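Local coordinates for protein biuret hydrolase (PDB 6C62) that hydrolyses 1-carboxybiuret to urea-1,3-dicarboxylate and ammonia, a step in the breakdown of the herbicide atrazine, at residues D121-G126 / C311-D316; N119-E122 / F127-E130; D315-R318 / D323-P326. One frame throughout, in Å; residues are numbered along the deposited sequence.

Contact 1: D121-G126 / C311-D316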
ATOM      1  N   ASP A 121     -11.547  18.597 -15.890  1.00 11.28           N
ATOM      2  CA  ASP A 121     -12.642  17.643 -15.700  1.00 12.86           C
ATOM      3  C   ASP A 121     -12.876  17.486 -14.218  1.00 13.16           C
ATOM      4  O   ASP A 121     -11.912  17.463 -13.421  1.00 12.81           O
ATOM      5  CB  ASP A 121     -12.370  16.269 -16.274  1.00 15.98           C
ATOM      6  CG  ASP A 121     -12.433  16.249 -17.811  1.00 21.39           C
ATOM      7  OD1 ASP A 121     -13.542  16.401 -18.426  1.00 24.11           O
ATOM      8  OD2 ASP A 121     -11.353  16.098 -18.425  1.00 25.37           O
ATOM      9  N   GLU A 122     -14.142  17.373 -13.840  1.00 12.25           N
ATOM     10  CA  GLU A 122     -14.498  17.300 -12.404  1.00 12.41           C
ATOM     11  C   GLU A 122     -13.768  16.179 -11.699  1.00 11.29           C
ATOM     12  O   GLU A 122     -13.814  15.057 -12.113  1.00  9.97           O
ATOM     13  CB  GLU A 122     -16.001  17.112 -12.214  1.00 13.34           C
ATOM     14  CG  GLU A 122     -16.322  16.874 -10.754  1.00 14.25           C
ATOM     15  CD  GLU A 122     -17.787  16.639 -10.467  1.00 15.95           C
ATOM     16  OE1 GLU A 122     -18.173  15.417 -10.486  1.00 15.77           O
ATOM     17  OE2 GLU A 122     -18.507  17.632 -10.136  1.00 16.39           O
ATOM     18  N   PHE A 123     -13.091  16.526 -10.611  1.00 11.49           N
ATOM     19  CA  PHE A 123     -12.386  15.592  -9.769  1.00 11.80           C
ATOM     20  C   PHE A 123     -11.321  14.818 -10.489  1.00 12.02           C
ATOM     21  O   PHE A 123     -10.894  13.768 -10.024  1.00 12.51           O
ATOM     22  CB  PHE A 123     -13.376  14.679  -8.972  1.00 12.36           C
ATOM     23  CG  PHE A 123     -14.170  15.398  -7.910  1.00 11.73           C
ATOM     24  CD1 PHE A 123     -13.601  16.326  -7.081  1.00 12.01           C
ATOM     25  CD2 PHE A 123     -15.524  15.126  -7.726  1.00 12.22           C
ATOM     26  CE1 PHE A 123     -14.362  16.949  -6.084  1.00 11.72           C
ATOM     27  CE2 PHE A 123     -16.261  15.724  -6.750  1.00 11.90           C
ATOM     28  CZ  PHE A 123     -15.679  16.649  -5.916  1.00 10.96           C
ATOM     29  N   ALA A 124     -10.881  15.359 -11.634  1.00 12.68           N
ATOM     30  CA  ALA A 124      -9.792  14.837 -12.437  1.00 13.42           C
ATOM     31  C   ALA A 124     -10.130  13.550 -13.195  1.00 15.08           C
ATOM     32  O   ALA A 124      -9.230  13.003 -13.778  1.00 18.12           O
ATOM     33  CB  ALA A 124      -8.532  14.633 -11.591  1.00 13.31           C
ATOM     34  N   TYR A 125     -11.373  13.089 -13.242  1.00 15.35           N
ATOM     35  CA  TYR A 125     -11.701  11.824 -13.938  1.00 16.42           C
ATOM     36  C   TYR A 125     -12.208  12.095 -15.352  1.00 16.71           C
ATOM     37  O   TYR A 125     -13.403  12.334 -15.560  1.00 17.52           O
ATOM     38  CB  TYR A 125     -12.762  11.032 -13.162  1.00 15.94           C
ATOM     39  CG  TYR A 125     -12.828   9.505 -13.401  1.00 15.00           C
ATOM     40  CD1 TYR A 125     -11.908   8.820 -14.205  1.00 15.06           C
ATOM     41  CD2 TYR A 125     -13.785   8.739 -12.745  1.00 15.39           C
ATOM     42  CE1 TYR A 125     -11.979   7.454 -14.379  1.00 14.24           C
ATOM     43  CE2 TYR A 125     -13.817   7.322 -12.870  1.00 15.47           C
ATOM     44  CZ  TYR A 125     -12.908   6.691 -13.694  1.00 15.01           C
ATOM     45  OH  TYR A 125     -12.961   5.315 -13.893  1.00 17.75           O
ATOM     46  N   GLY A 126     -11.315  12.122 -16.308  1.00 18.78           N
ATOM     47  CA  GLY A 126     -11.689  12.418 -17.726  1.00 18.12           C
ATOM     48  C   GLY A 126     -10.504  12.882 -18.524  1.00 19.81           C
ATOM     49  O   GLY A 126      -9.528  13.369 -17.936  1.00 23.93           O
ATOM     50  N   CYS A 311     -14.139   5.593  -4.257  1.00 11.96           N
ATOM     51  CA  CYS A 311     -14.270   5.479  -2.811  1.00 11.87           C
ATOM     52  C   CYS A 311     -13.897   6.754  -2.094  1.00 11.28           C
ATOM     53  O   CYS A 311     -14.431   7.054  -1.056  1.00 11.23           O
ATOM     54  CB  CYS A 311     -13.515   4.277  -2.268  1.00 12.04           C
ATOM     55  SG  CYS A 311     -14.322   2.753  -2.923  1.00 13.23           S
ATOM     56  N   LEU A 312     -12.979   7.523  -2.642  1.00 11.52           N
ATOM     57  CA  LEU A 312     -12.653   8.824  -2.090  1.00 12.85           C
ATOM     58  C   LEU A 312     -13.887   9.717  -1.950  1.00 12.69           C
ATOM     59  O   LEU A 312     -13.905  10.560  -1.083  1.00 10.34           O
ATOM     60  CB  LEU A 312     -11.685   9.565  -2.987  1.00 14.13           C
ATOM     61  CG  LEU A 312     -10.860  10.721  -2.403  1.00 16.94           C
ATOM     62  CD1 LEU A 312      -9.875  10.175  -1.391  1.00 17.77           C
ATOM     63  CD2 LEU A 312     -10.107  11.394  -3.548  1.00 17.81           C
ATOM     64  N   HIS A 313     -14.858   9.565  -2.854  1.00 11.46           N
ATOM     65  CA  HIS A 313     -16.048  10.435  -2.888  1.00 11.03           C
ATOM     66  C   HIS A 313     -17.302   9.694  -2.403  1.00 10.92           C
ATOM     67  O   HIS A 313     -18.433  10.121  -2.661  1.00  9.01           O
ATOM     68  CB  HIS A 313     -16.257  10.890  -4.332  1.00 11.45           C
ATOM     69  CG  HIS A 313     -15.164  11.770  -4.835  1.00 12.06           C
ATOM     70  ND1 HIS A 313     -15.042  13.071  -4.434  1.00 11.02           N
ATOM     71  CD2 HIS A 313     -14.124  11.525  -5.659  1.00 12.11           C
ATOM     72  CE1 HIS A 313     -13.991  13.611  -5.015  1.00 12.89           C
ATOM     73  NE2 HIS A 313     -13.392  12.689  -5.744  1.00 12.03           N
ATOM     74  N   LEU A 314     -17.128   8.597  -1.671  1.00 11.91           N
ATOM     75  CA  LEU A 314     -18.274   7.772  -1.321  1.00 14.03           C
ATOM     76  C   LEU A 314     -19.342   8.523  -0.496  1.00 14.00           C
ATOM     77  O   LEU A 314     -20.548   8.349  -0.729  1.00 11.74           O
ATOM     78  CB  LEU A 314     -17.819   6.512  -0.612  1.00 15.18           C
ATOM     79  CG  LEU A 314     -18.917   5.544  -0.181  1.00 16.82           C
ATOM     80  CD1 LEU A 314     -19.790   5.098  -1.350  1.00 17.35           C
ATOM     81  CD2 LEU A 314     -18.244   4.326   0.477  1.00 17.02           C
ATOM     82  N   ASP A 315     -18.896   9.352   0.447  1.00 14.10           N
ATOM     83  CA  ASP A 315     -19.821  10.052   1.334  1.00 18.23           C
ATOM     84  C   ASP A 315     -20.717  10.974   0.536  1.00 17.62           C
ATOM     85  O   ASP A 315     -21.925  10.999   0.787  1.00 17.94           O
ATOM     86  CB  ASP A 315     -19.116  10.939   2.370  1.00 23.55           C
ATOM     87  CG  ASP A 315     -18.321  10.155   3.434  1.00 36.81           C
ATOM     88  OD1 ASP A 315     -18.832   9.094   3.918  1.00 43.08           O
ATOM     89  OD2 ASP A 315     -17.177  10.628   3.808  1.00 47.03           O
ATOM     90  N   ASP A 316     -20.140  11.710  -0.420  1.00 15.66           N
ATOM     91  CA  ASP A 316     -20.909  12.533  -1.325  1.00 15.55           C
ATOM     92  C   ASP A 316     -21.725  11.746  -2.346  1.00 13.53           C
ATOM     93  O   ASP A 316     -22.837  12.158  -2.700  1.00 12.36           O
ATOM     94  CB  ASP A 316     -20.002  13.535  -2.033  1.00 16.80           C
ATOM     95  CG  ASP A 316     -19.554  14.661  -1.081  1.00 22.22           C
ATOM     96  OD1 ASP A 316     -20.365  15.044  -0.208  1.00 21.91           O
ATOM     97  OD2 ASP A 316     -18.396  15.190  -1.204  1.00 26.22           O
TER
HETATM   98  O   HOH W   1     -10.881  13.432  -7.066  1.00 11.80           O
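Phe123 and His313 meet ring against ring, the imidazole leaning by its CE1 corner onto the phenyl face. CE1 of His313 stands above the centre of the Phe123 ring, and its closest carbon there is Phe123 CG, 3.4 Å from His313 CE1. The two planes are inclined at 33° with centroids 4.0 Å apart, so the pair is neither a parallel stack nor an edge-to-face one. Seen from the histidine, the phenyl group is displaced toward the imidazole rim, where Phe123 CD2 lies over the face. Both residues turn CG away from their own carbonyl carbon (chi1 -69° for Phe123, -66° for His313), and both CB atoms already head across the gap, so the rings meet without either chain having to come close.

His313 occupies the N-cap position of helix 314-319, at the break that separates it from helix 294-312; the loop carrying Phe123 follows strand 113-118 in the amidase fold. The contact thus ties a helical junction to a loop whose phenylalanine side chain lies about 9 Å from those of Lys74 and Ser150, the probable charge-relay residues of this amidase signature family.

A water supplies the polar link. It lies in the imidazole plane at the ring edge, 2.9 Å from His313 NE2, and donates a hydrogen bond to the backbone oxygen of Phe123, 3.0 Å from Phe123 O. Histidine suits the place because its ring offers both a flat face to Phe123 and a nitrogen, NE2, to the water. The ring of Tyr200 meets that of Phe123, and the ring of Phe332 that of His313.

Contact 2: N119-E122 / F127-E130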
ATOM      1  N   ASN A 119      -9.503  25.516 -15.593  1.00  9.95           N
ATOM      2  CA  ASN A 119     -10.586  24.528 -15.749  1.00  9.76           C
ATOM      3  C   ASN A 119     -10.014  23.098 -15.894  1.00 10.28           C
ATOM      4  O   ASN A 119      -8.892  22.907 -16.401  1.00 10.18           O
ATOM      5  CB  ASN A 119     -11.439  24.894 -16.975  1.00 10.19           C
ATOM      6  CG  ASN A 119     -12.811  24.232 -17.006  1.00 10.45           C
ATOM      7  OD1 ASN A 119     -13.399  23.893 -15.972  1.00 11.23           O
ATOM      8  ND2 ASN A 119     -13.350  24.056 -18.260  1.00 10.41           N
ATOM      9  N   MET A 120     -10.807  22.114 -15.454  1.00  9.83           N
ATOM     10  CA  MET A 120     -10.445  20.724 -15.460  1.00 10.17           C
ATOM     11  C   MET A 120     -11.686  19.857 -15.480  1.00 10.01           C
ATOM     12  O   MET A 120     -12.765  20.300 -15.123  1.00  8.72           O
ATOM     13  CB  MET A 120      -9.557  20.388 -14.260  1.00  9.78           C
ATOM     14  CG  MET A 120     -10.187  20.737 -12.891  1.00  9.75           C
ATOM     15  SD  MET A 120      -9.283  20.102 -11.460  1.00  9.76           S
ATOM     16  CE  MET A 120      -9.677  18.361 -11.403  1.00 10.86           C
ATOM     17  N   ASP A 121     -11.547  18.597 -15.890  1.00 11.28           N
ATOM     18  CA  ASP A 121     -12.642  17.643 -15.700  1.00 12.86           C
ATOM     19  C   ASP A 121     -12.876  17.486 -14.218  1.00 13.16           C
ATOM     20  O   ASP A 121     -11.912  17.463 -13.421  1.00 12.81           O
ATOM     21  CB  ASP A 121     -12.370  16.269 -16.274  1.00 15.98           C
ATOM     22  CG  ASP A 121     -12.433  16.249 -17.811  1.00 21.39           C
ATOM     23  OD1 ASP A 121     -13.542  16.401 -18.426  1.00 24.11           O
ATOM     24  OD2 ASP A 121     -11.353  16.098 -18.425  1.00 25.37           O
ATOM     25  N   GLU A 122     -14.142  17.373 -13.840  1.00 12.25           N
ATOM     26  CA  GLU A 122     -14.498  17.300 -12.404  1.00 12.41           C
ATOM     27  C   GLU A 122     -13.768  16.179 -11.699  1.00 11.29           C
ATOM     28  O   GLU A 122     -13.814  15.057 -12.113  1.00  9.97           O
ATOM     29  CB  GLU A 122     -16.001  17.112 -12.214  1.00 13.34           C
ATOM     30  CG  GLU A 122     -16.322  16.874 -10.754  1.00 14.25           C
ATOM     31  CD  GLU A 122     -17.787  16.639 -10.467  1.00 15.95           C
ATOM     32  OE1 GLU A 122     -18.173  15.417 -10.486  1.00 15.77           O
ATOM     33  OE2 GLU A 122     -18.507  17.632 -10.136  1.00 16.39           O
ATOM     34  N   PHE A 127     -10.535  12.691 -19.839  1.00 16.14           N
ATOM     35  CA  PHE A 127      -9.458  13.149 -20.713  1.00 15.09           C
ATOM     36  C   PHE A 127      -9.841  14.213 -21.708  1.00 15.42           C
ATOM     37  O   PHE A 127      -9.110  14.416 -22.676  1.00 15.71           O
ATOM     38  CB  PHE A 127      -8.943  11.961 -21.489  1.00 14.60           C
ATOM     39  CG  PHE A 127      -8.184  10.985 -20.652  1.00 13.62           C
ATOM     40  CD1 PHE A 127      -7.052  11.393 -19.964  1.00 13.80           C
ATOM     41  CD2 PHE A 127      -8.562   9.674 -20.595  1.00 13.69           C
ATOM     42  CE1 PHE A 127      -6.354  10.494 -19.163  1.00 14.74           C
ATOM     43  CE2 PHE A 127      -7.826   8.734 -19.841  1.00 14.72           C
ATOM     44  CZ  PHE A 127      -6.739   9.170 -19.121  1.00 14.86           C
ATOM     45  N   THR A 128     -10.952  14.912 -21.498  1.00 16.66           N
ATOM     46  CA  THR A 128     -11.429  15.891 -22.506  1.00 15.89           C
ATOM     47  C   THR A 128     -11.782  17.304 -22.019  1.00 18.13           C
ATOM     48  O   THR A 128     -11.988  18.183 -22.840  1.00 17.51           O
ATOM     49  CB  THR A 128     -12.660  15.319 -23.188  1.00 16.68           C
ATOM     50  OG1 THR A 128     -13.745  15.237 -22.240  1.00 16.83           O
ATOM     51  CG2 THR A 128     -12.337  13.899 -23.814  1.00 17.52           C
ATOM     52  N   THR A 129     -11.814  17.533 -20.708  1.00 16.90           N
ATOM     53  CA  THR A 129     -12.199  18.820 -20.105  1.00 18.20           C
ATOM     54  C   THR A 129     -13.500  19.361 -20.715  1.00 17.75           C
ATOM     55  O   THR A 129     -13.570  20.494 -21.193  1.00 17.77           O
ATOM     56  CB  THR A 129     -11.063  19.879 -20.155  1.00 16.85           C
ATOM     57  OG1 THR A 129      -9.839  19.255 -19.797  1.00 18.02           O
ATOM     58  CG2 THR A 129     -11.349  21.034 -19.139  1.00 15.27           C
ATOM     59  N   GLU A 130     -14.479  18.481 -20.778  1.00 16.28           N
ATOM     60  CA  GLU A 130     -15.840  18.820 -21.116  1.00 19.11           C
ATOM     61  C   GLU A 130     -16.629  18.863 -19.814  1.00 17.01           C
ATOM     62  O   GLU A 130     -17.307  17.899 -19.435  1.00 23.95           O
ATOM     63  CB  GLU A 130     -16.387  17.789 -22.114  1.00 21.06           C
ATOM     64  CG  GLU A 130     -15.683  17.908 -23.486  1.00 23.88           C
ATOM     65  CD  GLU A 130     -16.093  16.791 -24.459  1.00 30.08           C
ATOM     66  OE1 GLU A 130     -15.642  15.588 -24.307  1.00 31.00           O
ATOM     67  OE2 GLU A 130     -16.861  17.148 -25.388  1.00 29.71           O
TER
HETATM   68  O   HOH W   2     -13.386  13.570 -20.245  1.00 27.34           O
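The chain turns here so that the run from Asn119 to Asp121 lies 115° from that of 127-130, with the CA atoms of Asp121 and Thr129 only 4.6 Å from each other. Into this bend Asp121 sends its carboxylate, and successive backbone N-H groups of the returning segment gather round it. The firm bond comes from Thr129, whose N lies 2.7 Å from Asp121 OD2 with an angle of 151° at the hydrogen; it reaches the oxygen on the syn side, 30° out of the carboxylate plane. Thr128 N adds a weak bond to the same OD2, and Glu130 N a weak one to OD1. An aspartate suits the spot because its short side chain, with CG swung away from its own carbonyl carbon, presents two acceptor oxygens to a run of donors.

Both segments belong to the loop joining strand 113-118 to strand 130-131 in the amidase fold, and the side chain of Asp121 comes about 4 Å from that of Ser150, a probable member of the charge relay. With an alanine at Asp121 the N-H groups of Thr128, Thr129 and Glu130 would probably lack their acceptor carboxylate, and the bend beside that serine could shift.

Water 2 donates to Thr128 OG1, 2.6 Å away, and only weakly to Asp121 OD1. Glu130 OE1 accepts the hydrogen of Thr128 OG1 at 2.8 Å through its anti lone pair, the one turned away from OE2, while Glu130 OE2 is held by Gly380. Thr129 uses both its branches: CG2, anti to the backbone N, packs 3.7 Å from Asn119 ND2 and also against Met120 CA, while OG1 bonds to Gly148 O. The Asn119 amide slides past that methyl to reach Gly135 O and Thr137 OG1.

Contact 3: D315-R318 / D323-P326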
ATOM      1  N   ASP A 315     -18.896   9.352   0.447  1.00 14.10           N
ATOM      2  CA  ASP A 315     -19.821  10.052   1.334  1.00 18.23           C
ATOM      3  C   ASP A 315     -20.717  10.974   0.536  1.00 17.62           C
ATOM      4  O   ASP A 315     -21.925  10.999   0.787  1.00 17.94           O
ATOM      5  CB  ASP A 315     -19.116  10.939   2.370  1.00 23.55           C
ATOM      6  CG  ASP A 315     -18.321  10.155   3.434  1.00 36.81           C
ATOM      7  OD1 ASP A 315     -18.832   9.094   3.918  1.00 43.08           O
ATOM      8  OD2 ASP A 315     -17.177  10.628   3.808  1.00 47.03           O
ATOM      9  N   ASP A 316     -20.140  11.710  -0.420  1.00 15.66           N
ATOM     10  CA  ASP A 316     -20.909  12.533  -1.325  1.00 15.55           C
ATOM     11  C   ASP A 316     -21.725  11.746  -2.346  1.00 13.53           C
ATOM     12  O   ASP A 316     -22.837  12.158  -2.700  1.00 12.36           O
ATOM     13  CB  ASP A 316     -20.002  13.535  -2.033  1.00 16.80           C
ATOM     14  CG  ASP A 316     -19.554  14.661  -1.081  1.00 22.22           C
ATOM     15  OD1 ASP A 316     -20.365  15.044  -0.208  1.00 21.91           O
ATOM     16  OD2 ASP A 316     -18.396  15.190  -1.204  1.00 26.22           O
ATOM     17  N   LEU A 317     -21.263  10.588  -2.800  1.00 12.31           N
ATOM     18  CA  LEU A 317     -22.093   9.781  -3.692  1.00 13.03           C
ATOM     19  C   LEU A 317     -23.330   9.263  -2.982  1.00 13.30           C
ATOM     20  O   LEU A 317     -24.327   8.991  -3.624  1.00 13.08           O
ATOM     21  CB  LEU A 317     -21.307   8.609  -4.321  1.00 12.82           C
ATOM     22  CG  LEU A 317     -20.198   8.969  -5.312  1.00 13.22           C
ATOM     23  CD1 LEU A 317     -19.260   7.787  -5.561  1.00 13.87           C
ATOM     24  CD2 LEU A 317     -20.814   9.440  -6.603  1.00 13.87           C
ATOM     25  N   ARG A 318     -23.251   9.076  -1.666  1.00 12.49           N
ATOM     26  CA  ARG A 318     -24.395   8.603  -0.928  1.00 14.71           C
ATOM     27  C   ARG A 318     -25.475   9.723  -0.740  1.00 16.76           C
ATOM     28  O   ARG A 318     -26.632   9.491  -0.852  1.00 17.64           O
ATOM     29  CB  ARG A 318     -23.972   8.099   0.440  1.00 14.38           C
ATOM     30  CG  ARG A 318     -23.278   6.779   0.385  1.00 15.28           C
ATOM     31  CD  ARG A 318     -22.685   6.446   1.736  1.00 16.21           C
ATOM     32  NE  ARG A 318     -22.331   5.034   1.774  1.00 17.66           N
ATOM     33  CZ  ARG A 318     -21.423   4.502   2.589  1.00 19.67           C
ATOM     34  NH1 ARG A 318     -20.743   5.256   3.424  1.00 20.95           N
ATOM     35  NH2 ARG A 318     -21.171   3.206   2.521  1.00 19.42           N
ATOM     36  N   ASP A 323     -25.328  16.115  -7.666  1.00 16.51           N
ATOM     37  CA  ASP A 323     -24.384  17.229  -7.760  1.00 14.15           C
ATOM     38  C   ASP A 323     -23.060  16.925  -8.414  1.00 13.48           C
ATOM     39  O   ASP A 323     -22.284  17.856  -8.646  1.00 12.38           O
ATOM     40  CB  ASP A 323     -24.171  17.779  -6.386  1.00 16.29           C
ATOM     41  CG  ASP A 323     -25.430  18.482  -5.811  1.00 19.24           C
ATOM     42  OD1 ASP A 323     -26.381  18.788  -6.568  1.00 22.73           O
ATOM     43  OD2 ASP A 323     -25.438  18.739  -4.606  1.00 21.74           O
ATOM     44  N   PHE A 324     -22.813  15.660  -8.780  1.00 13.32           N
ATOM     45  CA  PHE A 324     -21.616  15.331  -9.551  1.00 13.13           C
ATOM     46  C   PHE A 324     -21.802  15.669 -11.038  1.00 16.63           C
ATOM     47  O   PHE A 324     -22.926  15.819 -11.519  1.00 14.80           O
ATOM     48  CB  PHE A 324     -21.269  13.827  -9.402  1.00 12.42           C
ATOM     49  CG  PHE A 324     -20.675  13.445  -8.080  1.00 12.74           C
ATOM     50  CD1 PHE A 324     -21.438  13.419  -6.927  1.00 13.04           C
ATOM     51  CD2 PHE A 324     -19.306  13.141  -7.983  1.00 12.35           C
ATOM     52  CE1 PHE A 324     -20.880  13.035  -5.730  1.00 14.17           C
ATOM     53  CE2 PHE A 324     -18.776  12.738  -6.781  1.00 12.60           C
ATOM     54  CZ  PHE A 324     -19.529  12.695  -5.667  1.00 13.17           C
ATOM     55  N   GLU A 325     -20.681  15.685 -11.754  1.00 15.71           N
ATOM     56  CA  GLU A 325     -20.600  15.703 -13.222  1.00 17.99           C
ATOM     57  C   GLU A 325     -21.338  14.495 -13.797  1.00 16.39           C
ATOM     58  O   GLU A 325     -20.930  13.351 -13.568  1.00 14.43           O
ATOM     59  CB  GLU A 325     -19.113  15.669 -13.618  1.00 17.57           C
ATOM     60  CG  GLU A 325     -18.792  15.331 -15.065  1.00 22.38           C
ATOM     61  CD  GLU A 325     -19.359  16.373 -16.015  1.00 22.81           C
ATOM     62  OE1 GLU A 325     -18.766  17.468 -16.051  1.00 21.38           O
ATOM     63  OE2 GLU A 325     -20.398  16.069 -16.664  1.00 25.23           O
ATOM     64  N   PRO A 326     -22.448  14.736 -14.525  1.00 18.20           N
ATOM     65  CA  PRO A 326     -23.213  13.550 -15.083  1.00 18.28           C
ATOM     66  C   PRO A 326     -22.413  12.680 -16.031  1.00 19.60           C
ATOM     67  O   PRO A 326     -22.682  11.505 -16.122  1.00 20.36           O
ATOM     68  CB  PRO A 326     -24.455  14.198 -15.739  1.00 18.35           C
ATOM     69  CG  PRO A 326     -24.637  15.450 -14.917  1.00 18.45           C
ATOM     70  CD  PRO A 326     -23.208  15.985 -14.711  1.00 18.15           C
TER
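The apolar part of the contact is a CH-pi interaction between Leu317 and Phe324. Leu317 CD2 lies over one face of the ring, 3.7 Å from the centroid of Phe324 and 15° off the ring normal, somewhat toward the rim; its closest carbon is Phe324 CZ, at 3.6 Å from Leu317 CD2. Leu317 leaves the helix alongside the ring rather than at it, but its branched end swings over to it, the two side chains crossing at about a right angle. Leucine suits this place because a methyl at the end of a branch can settle on a flat face.

The polar neighbour comes in at the ring's rim. Asp316 O lies near the ring plane, 3.7 Å from Phe324 CE1, where the ring hydrogens carry a slight positive charge. The Asp316 CB methylene packs against the same corner, 3.8 Å from Phe324 CZ.

Phe324, in the loop between helix 314-319 and helix 329-336, thus folds back onto the first helix. Val329 of the second helix touches both Phe324 and Leu317, Val336 also packs on Leu317, and Ile90 from another loop reaches Phe324 and Asp316.

In the fold
Along the chain contact 2 closes first, within the loop between strands 113-118 and 130-131; contact 3 closes much later, between helix 314-319 and the loop after it. Contact 1 spans the 184 residues between its own segments and joins the two regions, sharing Asp121 and Glu122 with contact 2, and Asp315 and Asp316, on helix 314-319, with contact 3. The centres lie about 8 Å apart for contacts 1 and 3, about 12 Å for 1 and 2, about 16 Å for 2 and 3. Glu122 OE1 probably accepts a hydrogen bond from Glu325 N, and Phe324 packs on both Phe123 and His313. Packing thus runs from the loop beside the probable charge-relay residues outward to helix 314-319.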